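3-phytase (Klebsiella pneumoniae, PDB 2WNH) probably removes phosphate from inositol hexakisphosphate (phytate), starting at the 3-position, as a member of the histidine acid phosphatase family. Local coordinates at residues Ala40-Pro45 / Ala208-Thr213; Ser202-Met207 / Leu242-Glu247. The protein carries 3 engineered substitutions. All coordinates share one frame; numbering follows the deposited sequence.

Interaction 1 of 2, residues Ala40-Pro45 / Ala208-Thr213; sequences AATGRP and ANMVET
Thr42 OG1 is held by two groups, the carbonyl O of Ile38 one helical turn back and the indole NE1 of Trp46. These bonds fix the rotation of the side chain and leave its methyl for the contact. The site lies in the mainly helical part of the histidine acid phosphatase fold, where the end of helix 32-42 packs on the side of helix 204-219. OG1 sits between the backbone N and the carbonyl carbon (chi1 56°), which leaves CG2 beside the backbone N and directed at Met210. Thr42 CG2 approaches Met210 SD at 4.0 Å, and the two side chains pass one another heading opposite ways. The Met210 chain is extended as far as its sulfur and then bends at chi3 (-94°). This bend lays the terminal methyl alongside Ala41, with Met210 CE 4.3 Å from Ala41 CB. Met210 thus touches both Ala41 and Thr42, its sulfur near the threonine methyl and its CE near the alanine CB. The touching residues are buried, although only 82 Å² is covered between the segments. Ile38 and Ile184 also pack on Met210. Gly43 turns the chain out of the helix in a Schellman motif, with a positive phi that suits glycine. The nearest CA pair, Ala41 and Met210, is 9.0 Å apart, so the gap between the backbones is bridged mostly by the long methionine. Helix 204-219 has a second polar grip of its own beside Met210. Asn209 O accepts from both the backbone N and the hydroxyl of Thr213, which come from opposite faces of its carbonyl plane. The Thr213 OG1 to Asn209 O bond is 2.8 Å long, and its donor is tilted 26° from that plane.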
loop_
_atom_site.group_PDB
_atom_site.type_symbol
_atom_site.label_atom_id
_atom_site.label_comp_id
_atom_site.label_asym_id
_atom_site.label_seq_id
_atom_site.Cartn_x
_atom_site.Cartn_y
_atom_site.Cartn_z
ATOM N N ALA B 40 41.328 21.411 -19.431
ATOM C CA ALA B 40 42.393 21.964 -20.286
ATOM C C ALA B 40 41.858 23.084 -21.165
ATOM O O ALA B 40 42.483 24.146 -21.273
ATOM C CB ALA B 40 43.047 20.863 -21.145
ATOM N N ALA B 41 40.691 22.858 -21.768
ATOM C CA ALA B 41 40.033 23.836 -22.648
ATOM C C ALA B 41 39.772 25.200 -22.015
ATOM O O ALA B 41 39.784 26.227 -22.706
ATOM C CB ALA B 41 38.719 23.266 -23.174
ATOM N N THR B 42 39.493 25.211 -20.714
ATOM C CA THR B 42 39.070 26.441 -20.031
ATOM C C THR B 42 40.106 26.922 -19.026
ATOM O O THR B 42 39.914 27.947 -18.378
ATOM C CB THR B 42 37.717 26.244 -19.295
ATOM O OG1 THR B 42 37.839 25.139 -18.385
ATOM C CG2 THR B 42 36.610 25.974 -20.285
ATOM N N GLY B 43 41.189 26.163 -18.897
ATOM C CA GLY B 43 42.292 26.490 -18.004
ATOM C C GLY B 43 41.907 26.564 -16.538
ATOM O O GLY B 43 42.512 27.311 -15.772
ATOM N N ARG B 44 40.891 25.801 -16.134
ATOM C CA ARG B 44 40.513 25.779 -14.716
ATOM C C ARG B 44 39.826 24.458 -14.335
ATOM O O ARG B 44 39.362 23.732 -15.214
ATOM C CB ARG B 44 39.639 26.998 -14.363
ATOM C CG ARG B 44 38.158 26.769 -14.396
ATOM C CD ARG B 44 37.619 26.995 -15.762
ATOM N NE ARG B 44 36.657 28.084 -15.941
ATOM C CZ ARG B 44 36.137 28.909 -15.021
ATOM N NH1 ARG B 44 36.465 28.846 -13.748
ATOM N NH2 ARG B 44 35.250 29.823 -15.411
ATOM N N PRO B 45 39.784 24.139 -13.030
ATOM C CA PRO B 45 39.077 22.937 -12.590
ATOM C C PRO B 45 37.569 23.128 -12.635
ATOM O O PRO B 45 37.064 24.240 -12.406
ATOM C CB PRO B 45 39.534 22.775 -11.140
ATOM C CG PRO B 45 39.798 24.197 -10.691
ATOM C CD PRO B 45 40.396 24.864 -11.895
ATOM N N ALA B 208 31.459 20.498 -27.378
ATOM C CA ALA B 208 30.344 19.556 -27.198
ATOM C C ALA B 208 30.443 18.820 -25.854
ATOM O O ALA B 208 29.411 18.640 -25.188
ATOM C CB ALA B 208 30.293 18.562 -28.374
ATOM N N ASN B 209 31.653 18.411 -25.461
ATOM C CA ASN B 209 31.909 17.839 -24.131
ATOM C C ASN B 209 31.476 18.815 -23.030
ATOM O O ASN B 209 30.932 18.409 -21.999
ATOM C CB ASN B 209 33.413 17.562 -23.889
ATOM C CG ASN B 209 33.981 16.412 -24.706
ATOM O OD1 ASN B 209 35.204 16.370 -24.946
ATOM N ND2 ASN B 209 33.134 15.463 -25.111
ATOM N N MET B 210 31.775 20.104 -23.226
ATOM C CA MET B 210 31.413 21.123 -22.236
ATOM C C MET B 210 29.896 21.275 -22.108
ATOM O O MET B 210 29.371 21.303 -21.002
ATOM C CB MET B 210 32.066 22.471 -22.580
ATOM C CG MET B 210 33.556 22.491 -22.344
ATOM S SD MET B 210 34.214 24.116 -22.837
ATOM C CE MET B 210 34.706 23.772 -24.487
ATOM N N VAL B 211 29.206 21.386 -23.243
ATOM C CA VAL B 211 27.747 21.520 -23.281
ATOM C C VAL B 211 27.037 20.304 -22.663
ATOM O O VAL B 211 26.113 20.473 -21.882
ATOM C CB VAL B 211 27.257 21.796 -24.714
ATOM C CG1 VAL B 211 25.726 21.658 -24.830
ATOM C CG2 VAL B 211 27.717 23.192 -25.149
ATOM N N GLU B 212 27.481 19.097 -22.995
ATOM C CA GLU B 212 26.937 17.887 -22.329
ATOM C C GLU B 212 27.113 17.946 -20.807
ATOM O O GLU B 212 26.171 17.656 -20.060
ATOM C CB GLU B 212 27.575 16.622 -22.888
ATOM C CG GLU B 212 26.952 15.303 -22.347
ATOM C CD GLU B 212 25.504 15.065 -22.788
ATOM O OE1 GLU B 212 25.108 15.475 -23.905
ATOM O OE2 GLU B 212 24.755 14.420 -22.008
ATOM N N THR B 213 28.307 18.323 -20.357
ATOM C CA THR B 213 28.578 18.439 -18.912
ATOM C C THR B 213 27.639 19.453 -18.227
ATOM O O THR B 213 27.120 19.192 -17.125
ATOM C CB THR B 213 30.060 18.799 -18.650
ATOM O OG1 THR B 213 30.910 17.824 -19.279
ATOM C CG2 THR B 213 30.355 18.862 -17.147
#

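Interaction 2 of 2, residues Ser202-Met207 / Leu242-Glu247; sequences SGLSVM and LPLLTE
Leu204 reaches across to helix 243-250 and divides its two methyls between Leu244 and Glu247. Its CG is anti to the backbone N (chi1 176°), which carries the forked end over to the other helix. Leu204 CD1 lies 3.8 Å from Leu244 CD2, and the two leucines cross obliquely. The same CD1 also rests 3.6 Å from the backbone O of Leu244. The other branch, Leu204 CD2, meets Glu247 CG at 3.7 Å, and here the side chains cross at about a right angle. This is helix-to-helix packing within the mainly helical part of the phosphatase fold. Helix 204-219 has just begun, with Gly203 as its N-cap residue, and its first turn meets the first turns of helix 243-250. Glu247 gives the contact its aliphatic part. Its chain bends at chi2 (90°), and its carboxylate makes a salt bridge through OE2 to Arg160. Met207 has its CB directed at helix 243-250, but the end of the chain leads away from it; the side chain also packs on Leu171 and Trp189. Leu171 also packs on Leu244. Met207 SD still approaches Leu244 CD1 at 4.3 Å.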
loop_
_atom_site.group_PDB
_atom_site.type_symbol
_atom_site.label_atom_id
_atom_site.label_comp_id
_atom_site.label_asym_id
_atom_site.label_seq_id
_atom_site.Cartn_x
_atom_site.Cartn_y
_atom_site.Cartn_z
ATOM N N SER B 202 38.461 19.398 -34.105
ATOM C CA SER B 202 39.112 20.191 -33.063
ATOM C C SER B 202 38.224 21.377 -32.704
ATOM O O SER B 202 37.496 21.913 -33.554
ATOM C CB SER B 202 40.502 20.661 -33.516
ATOM O OG SER B 202 40.354 21.598 -34.559
ATOM N N GLY B 203 38.272 21.781 -31.434
ATOM C CA GLY B 203 37.448 22.887 -30.960
ATOM C C GLY B 203 36.013 22.441 -30.643
ATOM O O GLY B 203 35.615 22.385 -29.467
ATOM N N LEU B 204 35.259 22.136 -31.701
ATOM C CA LEU B 204 33.864 21.711 -31.605
ATOM C C LEU B 204 33.669 20.498 -30.695
ATOM O O LEU B 204 32.764 20.497 -29.854
ATOM C CB LEU B 204 33.303 21.396 -32.997
ATOM C CG LEU B 204 31.865 20.848 -33.063
ATOM C CD1 LEU B 204 30.880 21.812 -32.418
ATOM C CD2 LEU B 204 31.452 20.603 -34.483
ATOM N N SER B 205 34.510 19.482 -30.845
ATOM C CA SER B 205 34.306 18.261 -30.069
ATOM C C SER B 205 34.404 18.537 -28.574
ATOM O O SER B 205 33.567 18.052 -27.813
ATOM C CB SER B 205 35.223 17.108 -30.507
ATOM O OG SER B 205 36.587 17.406 -30.273
ATOM N N VAL B 206 35.398 19.326 -28.156
ATOM C CA VAL B 206 35.552 19.656 -26.738
ATOM C C VAL B 206 34.438 20.605 -26.279
ATOM O O VAL B 206 33.922 20.456 -25.180
ATOM C CB VAL B 206 36.965 20.174 -26.392
ATOM C CG1 VAL B 206 37.077 20.482 -24.889
ATOM C CG2 VAL B 206 38.013 19.116 -26.762
ATOM N N MET B 207 34.038 21.549 -27.132
ATOM C CA MET B 207 32.875 22.377 -26.816
ATOM C C MET B 207 31.636 21.528 -26.558
ATOM O O MET B 207 30.865 21.808 -25.634
ATOM C CB MET B 207 32.591 23.394 -27.911
ATOM C CG MET B 207 33.516 24.608 -27.824
ATOM S SD MET B 207 33.154 25.800 -29.111
ATOM C CE MET B 207 34.638 25.675 -30.097
ATOM N N LEU B 242 22.765 23.994 -26.794
ATOM C CA LEU B 242 22.672 22.635 -27.335
ATOM C C LEU B 242 22.974 22.515 -28.830
ATOM O O LEU B 242 23.384 21.441 -29.300
ATOM C CB LEU B 242 21.299 22.011 -27.001
ATOM C CG LEU B 242 21.044 21.763 -25.512
ATOM C CD1 LEU B 242 19.630 21.202 -25.305
ATOM C CD2 LEU B 242 22.119 20.849 -24.878
ATOM N N PRO B 243 22.800 23.607 -29.579
ATOM C CA PRO B 243 23.161 23.611 -31.002
ATOM C C PRO B 243 24.596 23.102 -31.272
ATOM O O PRO B 243 24.859 22.464 -32.294
ATOM C CB PRO B 243 22.944 25.007 -31.571
ATOM N N LEU B 244 25.525 23.362 -30.354
ATOM C CA LEU B 244 26.892 22.855 -30.493
ATOM C C LEU B 244 26.956 21.332 -30.380
ATOM O O LEU B 244 27.777 20.675 -31.014
ATOM C CB LEU B 244 27.811 23.498 -29.451
ATOM C CG LEU B 244 28.243 24.936 -29.767
ATOM C CD1 LEU B 244 28.906 25.586 -28.542
ATOM C CD2 LEU B 244 29.197 24.924 -30.944
ATOM N N LEU B 245 26.091 20.776 -29.541
ATOM C CA LEU B 245 26.088 19.343 -29.332
ATOM C C LEU B 245 25.492 18.659 -30.565
ATOM O O LEU B 245 26.032 17.674 -31.035
ATOM C CB LEU B 245 25.322 19.028 -28.038
ATOM C CG LEU B 245 25.420 17.628 -27.437
ATOM C CD1 LEU B 245 26.840 17.202 -27.135
ATOM C CD2 LEU B 245 24.554 17.645 -26.149
ATOM N N THR B 246 24.405 19.214 -31.093
ATOM C CA THR B 246 23.800 18.758 -32.339
ATOM C C THR B 246 24.820 18.813 -33.470
ATOM O O THR B 246 24.944 17.867 -34.245
ATOM C CB THR B 246 22.545 19.581 -32.710
ATOM O OG1 THR B 246 21.501 19.334 -31.754
ATOM C CG2 THR B 246 22.034 19.224 -34.101
ATOM N N GLU B 247 25.545 19.923 -33.564
ATOM C CA GLU B 247 26.553 20.059 -34.631
ATOM C C GLU B 247 27.623 18.958 -34.529
ATOM O O GLU B 247 27.972 18.311 -35.542
ATOM C CB GLU B 247 27.174 21.464 -34.581
ATOM C CG GLU B 247 28.136 21.770 -35.749
ATOM C CD GLU B 247 27.452 22.389 -36.959
ATOM O OE1 GLU B 247 26.217 22.298 -37.090
ATOM O OE2 GLU B 247 28.171 22.984 -37.802
#

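In the fold
Interactions 1 and 2 share helix 204-219, and their centres are 11 Å apart. Residues 202-207 form the start of this helix and 208-213 follow directly. The contacts also touch each other: Ala41 CB lies 3.7 Å from Val206 CG1, and Leu245 CD1 lies 3.5 Å from Ala208 O. Helices 32-42 and 243-250 thus both pack on one helix. Glu212 makes a salt bridge to Arg24, the first residue of the RHGxRxP signature that in this family carries the catalytic histidine; this probably helps to position Arg24. In interaction 2 the side chain of Glu247 is about 4 Å from a bound sodium ion, a distance that does not indicate coordination.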